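Local coordinates for aminopeptidase N family protein (PDB 4FGM) that probably acts as a zinc-dependent aminopeptidase of the M61 family, with maleic acid held at its zinc site, at residues S198-D203 with Q265-L270; L270-Y275 with D315-T320. One frame throughout, in Å; residues are numbered along the deposited sequence.

Interaction 1 (S198-D203 with Q265-L270); sequences SRITAD and QTFLSL
The backbones of helices 197-215 and 262-277 come nearest at Asp203 and Leu268, whose CA atoms stand 8.1 Å apart, leaving the contact to side chains alone. It is a helix-helix packing in the thermolysin-like catalytic fold of the M61 peptidases, in which the second helix carries the HExxH zinc motif a turn or so further on. Ile200 meets Phe267 with one branch: its methyl CG2 comes up to the ring edge, close to the ring plane, with CE2 3.9 Å away. Each side chain is extended at its first torsion in the branch that touches, since Ile200 CG2 and Phe267 CG (chi1 177°) both lie trans to their own backbone nitrogens, and the two side chains cross at about a right angle. Phe267 also packs on Leu245 and Cys247, so its ring bridges Ile200 of helix 197-215 and strand 242-248 of the five-stranded sheet. Leu268 is the second point of contact; its CD1 lies beside Asp203 OD2, at 4.3 Å, while other partners, Leu318 among them, lie in helix 308-320. Polar groups border this apolar patch. Arg199 NH1 and NH2 donate hydrogen bonds to the backbone oxygens of Gln257 and Tyr258 respectively. Asp203 OD2 is hydrogen-bonded to Tyr264 OH and forms a salt bridge, in the guanidinium plane, with Arg199 NE at 3.4 Å, its hydrogen bond weak (138°).

Interaction 2 (L270-Y275 with D315-T320); sequences LCCHEY and DYLLHT. With ZN (zinc ion), chain C; MAE (maleic acid), chain B.
The CA atoms of Cys272 and Leu318 stand 7.6 Å apart where helix 262-277 passes the C-terminal part of helix 308-320, which is kinked here: Leu318 N bonds to Asp315 O, three residues back, and not to the turn before. This buried packing backs the HExxH zinc site of the gluzincin type. Cys272 supplies both contacts from its side of the interface. With chi1 at -177° the sulfur is trans to the backbone nitrogen, which brings SG to 3.9 Å from Leu317 CB, while CB meets the methyl CD1 of Leu318 at 4.0 Å. Leu318 reaches this place with one branch of its fork and also touches Ile207 of helix 197-215. One residue on, His273 turns to the metal: its NE2 binds the zinc ion at 2.3 Å, in a site that His277 and Glu307 complete. Maleic acid adds O2 as a ligand, also at 2.3 Å from the zinc, near the plane of the His273 ring and at its edge. Glu274, its chain bent at chi2 (-48°), brings OE1 to 3.7 Å from maleic acid O2. Asp314, just ahead of 315-320, accepts a hydrogen bond from His273 ND1 through OD2. The ring is therefore held at both nitrogens, which fixes its rotation, and the Asp314 carboxylate probably strengthens the imidazole as a zinc donor.

How the interactions relate
Interactions 1 and 2 lie in series on helix 262-277, their centres 9 Å apart, and share Leu270, which itself takes part in neither contact. Interaction 1 joins this helix to helix 197-215 and interaction 2 joins it to helix 308-320, but both neighbours run along it: Leu268 and Ser269 also touch Leu318, and Tyr275 also packs on helix 197-215. The two contacts touch directly as well: Ser269 OG is 2.7 Å from Asp315 OD1, probably a hydrogen bond, and Leu318 CD2 is 3.8 Å from Ser269 N. The zinc-binding helix thus packs, within the catalytic domain, against two helices that also touch each other, at Leu318 and Ile207.

Interaction 1 (S198-D203 with Q265-L270)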
loop_
_atom_site.group_PDB
_atom_site.type_symbol
_atom_site.label_atom_id
_atom_site.label_comp_id
_atom_site.label_asym_id
_atom_site.label_seq_id
_atom_site.Cartn_x
_atom_site.Cartn_y
_atom_site.Cartn_z
ATOM N N SER A 198 0.071 -20.658 -13.964
ATOM C CA SER A 198 1.194 -20.714 -14.889
ATOM C C SER A 198 1.336 -19.375 -15.578
ATOM O O SER A 198 2.428 -18.828 -15.676
ATOM C CB SER A 198 0.988 -21.805 -15.939
ATOM O OG SER A 198 1.045 -23.090 -15.348
ATOM N N ARG A 199 0.218 -18.836 -16.043
ATOM C CA ARG A 199 0.239 -17.560 -16.749
ATOM C C ARG A 199 0.631 -16.396 -15.839
ATOM O O ARG A 199 1.488 -15.593 -16.204
ATOM C CB ARG A 199 -1.128 -17.309 -17.393
ATOM C CG ARG A 199 -1.191 -16.137 -18.349
ATOM C CD ARG A 199 -1.550 -14.857 -17.638
ATOM N NE ARG A 199 -1.857 -13.770 -18.571
ATOM C CZ ARG A 199 -2.882 -13.764 -19.423
ATOM N NH1 ARG A 199 -3.721 -14.792 -19.481
ATOM N NH2 ARG A 199 -3.076 -12.716 -20.214
ATOM N N ILE A 200 0.022 -16.311 -14.658
ATOM C CA ILE A 200 0.326 -15.232 -13.714
ATOM C C ILE A 200 1.786 -15.316 -13.281
ATOM O O ILE A 200 2.494 -14.321 -13.196
ATOM C CB ILE A 200 -0.587 -15.320 -12.459
ATOM C CG1 ILE A 200 -2.044 -15.084 -12.863
ATOM C CG2 ILE A 200 -0.175 -14.292 -11.428
ATOM C CD1 ILE A 200 -3.043 -15.379 -11.757
ATOM N N THR A 201 2.229 -16.531 -13.020
ATOM C CA THR A 201 3.586 -16.784 -12.594
ATOM C C THR A 201 4.575 -16.406 -13.695
ATOM O O THR A 201 5.641 -15.849 -13.424
ATOM C CB THR A 201 3.714 -18.264 -12.180
ATOM O OG1 THR A 201 3.844 -18.336 -10.753
ATOM C CG2 THR A 201 4.877 -18.936 -12.857
ATOM N N ALA A 202 4.208 -16.696 -14.939
ATOM C CA ALA A 202 5.056 -16.358 -16.074
ATOM C C ALA A 202 5.195 -14.839 -16.164
ATOM O O ALA A 202 6.281 -14.328 -16.448
ATOM C CB ALA A 202 4.461 -16.910 -17.361
ATOM N N ASP A 203 4.102 -14.110 -15.925
ATOM C CA ASP A 203 4.178 -12.653 -15.967
ATOM C C ASP A 203 4.995 -12.111 -14.790
ATOM O O ASP A 203 5.767 -11.156 -14.952
ATOM C CB ASP A 203 2.780 -12.022 -15.966
ATOM C CG ASP A 203 2.052 -12.218 -17.283
ATOM O OD1 ASP A 203 2.735 -12.407 -18.313
ATOM O OD2 ASP A 203 0.803 -12.169 -17.291
ATOM N N GLN A 265 -4.421 -6.261 -14.318
ATOM C CA GLN A 265 -3.366 -5.251 -14.363
ATOM C C GLN A 265 -3.144 -4.649 -12.971
ATOM O O GLN A 265 -2.012 -4.399 -12.562
ATOM C CB GLN A 265 -3.740 -4.156 -15.373
ATOM C CG GLN A 265 -2.945 -2.864 -15.264
ATOM C CD GLN A 265 -3.782 -1.721 -14.716
ATOM O OE1 GLN A 265 -3.711 -1.388 -13.530
ATOM N NE2 GLN A 265 -4.594 -1.122 -15.582
ATOM N N THR A 266 -4.234 -4.419 -12.248
ATOM C CA THR A 266 -4.149 -3.864 -10.904
ATOM C C THR A 266 -3.369 -4.822 -9.997
ATOM O O THR A 266 -2.574 -4.389 -9.163
ATOM C CB THR A 266 -5.551 -3.622 -10.324
ATOM O OG1 THR A 266 -6.176 -2.557 -11.043
ATOM C CG2 THR A 266 -5.470 -3.232 -8.861
ATOM N N PHE A 267 -3.588 -6.121 -10.174
ATOM C CA PHE A 267 -2.891 -7.123 -9.377
ATOM C C PHE A 267 -1.402 -7.130 -9.705
ATOM O O PHE A 267 -0.557 -7.134 -8.803
ATOM C CB PHE A 267 -3.470 -8.518 -9.626
ATOM C CG PHE A 267 -2.742 -9.610 -8.895
ATOM C CD1 PHE A 267 -2.822 -9.711 -7.511
ATOM C CD2 PHE A 267 -1.951 -10.520 -9.590
ATOM C CE1 PHE A 267 -2.115 -10.712 -6.823
ATOM C CE2 PHE A 267 -1.245 -11.516 -8.920
ATOM C CZ PHE A 267 -1.327 -11.615 -7.532
ATOM N N LEU A 268 -1.079 -7.139 -10.997
ATOM C CA LEU A 268 0.320 -7.142 -11.408
ATOM C C LEU A 268 1.011 -5.880 -10.923
ATOM O O LEU A 268 2.184 -5.903 -10.543
ATOM C CB LEU A 268 0.434 -7.250 -12.925
ATOM C CG LEU A 268 0.004 -8.607 -13.484
ATOM C CD1 LEU A 268 0.219 -8.647 -14.982
ATOM C CD2 LEU A 268 0.788 -9.704 -12.805
ATOM N N SER A 269 0.274 -4.776 -10.921
ATOM C CA SER A 269 0.825 -3.515 -10.465
ATOM C C SER A 269 1.099 -3.590 -8.958
ATOM O O SER A 269 2.105 -3.066 -8.473
ATOM C CB SER A 269 -0.149 -2.383 -10.782
ATOM O OG SER A 269 0.410 -1.135 -10.429
ATOM N N LEU A 270 0.205 -4.251 -8.223
ATOM C CA LEU A 270 0.363 -4.407 -6.777
ATOM C C LEU A 270 1.600 -5.251 -6.456
ATOM O O LEU A 270 2.395 -4.886 -5.581
ATOM C CB LEU A 270 -0.874 -5.072 -6.166
ATOM C CG LEU A 270 -0.823 -5.396 -4.663
ATOM C CD1 LEU A 270 -0.607 -4.130 -3.836
ATOM C CD2 LEU A 270 -2.127 -6.049 -4.259
#

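Interaction 2 (L270-Y275 with D315-T320)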
loop_
_atom_site.group_PDB
_atom_site.type_symbol
_atom_site.label_atom_id
_atom_site.label_comp_id
_atom_site.label_asym_id
_atom_site.label_seq_id
_atom_site.Cartn_x
_atom_site.Cartn_y
_atom_site.Cartn_z
ATOM N N LEU A 270 0.205 -4.251 -8.223
ATOM C CA LEU A 270 0.363 -4.407 -6.777
ATOM C C LEU A 270 1.600 -5.251 -6.456
ATOM O O LEU A 270 2.395 -4.886 -5.581
ATOM C CB LEU A 270 -0.874 -5.072 -6.166
ATOM C CG LEU A 270 -0.823 -5.396 -4.663
ATOM C CD1 LEU A 270 -0.607 -4.130 -3.836
ATOM C CD2 LEU A 270 -2.127 -6.049 -4.259
ATOM N N CYS A 271 1.760 -6.370 -7.163
ATOM C CA CYS A 271 2.904 -7.253 -6.934
ATOM C C CYS A 271 4.199 -6.530 -7.265
ATOM O O CYS A 271 5.178 -6.612 -6.526
ATOM C CB CYS A 271 2.809 -8.510 -7.794
ATOM S SG CYS A 271 1.376 -9.528 -7.457
ATOM N N CYS A 272 4.189 -5.823 -8.388
ATOM C CA CYS A 272 5.346 -5.068 -8.838
ATOM C C CYS A 272 5.723 -4.020 -7.789
ATOM O O CYS A 272 6.900 -3.744 -7.561
ATOM C CB CYS A 272 5.020 -4.380 -10.163
ATOM S SG CYS A 272 6.379 -3.468 -10.885
ATOM N N HIS A 273 4.704 -3.450 -7.154
ATOM C CA HIS A 273 4.883 -2.425 -6.138
ATOM C C HIS A 273 5.557 -2.989 -4.872
ATOM O O HIS A 273 6.530 -2.420 -4.357
ATOM C CB HIS A 273 3.514 -1.825 -5.785
ATOM C CG HIS A 273 3.575 -0.692 -4.810
ATOM N ND1 HIS A 273 3.525 0.629 -5.203
ATOM C CD2 HIS A 273 3.686 -0.680 -3.461
ATOM C CE1 HIS A 273 3.600 1.408 -4.138
ATOM N NE2 HIS A 273 3.698 0.640 -3.068
ATOM N N GLU A 274 5.045 -4.108 -4.368
ATOM C CA GLU A 274 5.616 -4.690 -3.159
ATOM C C GLU A 274 7.029 -5.217 -3.401
ATOM O O GLU A 274 7.916 -5.052 -2.563
ATOM C CB GLU A 274 4.713 -5.810 -2.640
ATOM C CG GLU A 274 3.263 -5.396 -2.364
ATOM C CD GLU A 274 3.141 -4.117 -1.552
ATOM O OE1 GLU A 274 4.051 -3.817 -0.756
ATOM O OE2 GLU A 274 2.124 -3.409 -1.697
ATOM N N TYR A 275 7.230 -5.840 -4.560
ATOM C CA TYR A 275 8.528 -6.397 -4.938
ATOM C C TYR A 275 9.580 -5.286 -4.969
ATOM O O TYR A 275 10.668 -5.429 -4.409
ATOM C CB TYR A 275 8.430 -7.057 -6.315
ATOM C CG TYR A 275 9.554 -8.025 -6.641
ATOM C CD1 TYR A 275 9.655 -9.252 -5.981
ATOM C CD2 TYR A 275 10.489 -7.732 -7.641
ATOM C CE1 TYR A 275 10.650 -10.161 -6.312
ATOM C CE2 TYR A 275 11.490 -8.637 -7.980
ATOM C CZ TYR A 275 11.564 -9.849 -7.316
ATOM O OH TYR A 275 12.523 -10.763 -7.670
ATOM N N ASP A 315 3.728 0.807 -12.096
ATOM C CA ASP A 315 3.031 0.818 -13.380
ATOM C C ASP A 315 4.014 0.868 -14.554
ATOM O O ASP A 315 3.889 0.112 -15.518
ATOM C CB ASP A 315 2.079 2.017 -13.479
ATOM C CG ASP A 315 0.928 1.937 -12.496
ATOM O OD1 ASP A 315 0.372 0.833 -12.332
ATOM O OD2 ASP A 315 0.569 2.977 -11.903
ATOM N N TYR A 316 4.997 1.760 -14.461
ATOM C CA TYR A 316 5.978 1.927 -15.524
ATOM C C TYR A 316 6.718 0.630 -15.866
ATOM O O TYR A 316 6.833 0.264 -17.039
ATOM C CB TYR A 316 6.973 3.024 -15.136
ATOM C CG TYR A 316 7.993 3.319 -16.210
ATOM C CD1 TYR A 316 7.593 3.716 -17.490
ATOM C CD2 TYR A 316 9.360 3.171 -15.963
ATOM C CE1 TYR A 316 8.527 3.949 -18.496
ATOM C CE2 TYR A 316 10.303 3.404 -16.960
ATOM C CZ TYR A 316 9.884 3.791 -18.226
ATOM O OH TYR A 316 10.819 4.011 -19.214
ATOM N N LEU A 317 7.212 -0.069 -14.848
ATOM C CA LEU A 317 7.931 -1.324 -15.075
ATOM C C LEU A 317 7.036 -2.380 -15.726
ATOM O O LEU A 317 7.523 -3.336 -16.329
ATOM C CB LEU A 317 8.502 -1.852 -13.755
ATOM C CG LEU A 317 9.607 -0.981 -13.152
ATOM C CD1 LEU A 317 10.199 -1.691 -11.941
ATOM C CD2 LEU A 317 10.698 -0.714 -14.204
ATOM N N LEU A 318 5.724 -2.203 -15.597
ATOM C CA LEU A 318 4.765 -3.129 -16.188
ATOM C C LEU A 318 4.794 -2.970 -17.710
ATOM O O LEU A 318 4.587 -3.933 -18.458
ATOM C CB LEU A 318 3.366 -2.840 -15.639
ATOM C CG LEU A 318 2.623 -3.971 -14.914
ATOM C CD1 LEU A 318 3.498 -4.637 -13.858
ATOM C CD2 LEU A 318 1.386 -3.389 -14.267
ATOM N N HIS A 319 5.054 -1.748 -18.166
ATOM C CA HIS A 319 5.133 -1.467 -19.599
ATOM C C HIS A 319 6.533 -1.804 -20.089
ATOM O O HIS A 319 6.711 -2.346 -21.181
ATOM C CB HIS A 319 4.859 0.008 -19.887
ATOM C CG HIS A 319 5.226 0.426 -21.278
ATOM N ND1 HIS A 319 4.571 -0.047 -22.393
ATOM C CD2 HIS A 319 6.208 1.240 -21.731
ATOM C CE1 HIS A 319 5.137 0.456 -23.480
ATOM N NE2 HIS A 319 6.130 1.238 -23.105
ATOM N N THR A 320 7.517 -1.475 -19.261
ATOM C CA THR A 320 8.920 -1.711 -19.570
ATOM C C THR A 320 9.251 -3.193 -19.717
ATOM O O THR A 320 10.148 -3.566 -20.470
ATOM C CB THR A 320 9.813 -1.078 -18.487
ATOM O OG1 THR A 320 10.598 -0.043 -19.078
ATOM C CG2 THR A 320 10.718 -2.101 -17.854
HETATM ZN ZN ZN C . 4.258 1.170 -0.945
HETATM C C1 MAE B . 2.329 0.426 0.755
HETATM O O1 MAE B . 2.729 1.576 1.151
HETATM O O2 MAE B . 3.183 -0.374 0.310
HETATM C C2 MAE B . 0.890 0.110 0.901
HETATM C C3 MAE B . 0.148 -0.151 1.975
HETATM C C4 MAE B . 0.603 -0.185 3.361
HETATM O O3 MAE B . 1.772 -0.013 3.755
HETATM O O4 MAE B . -0.309 -0.367 4.194
#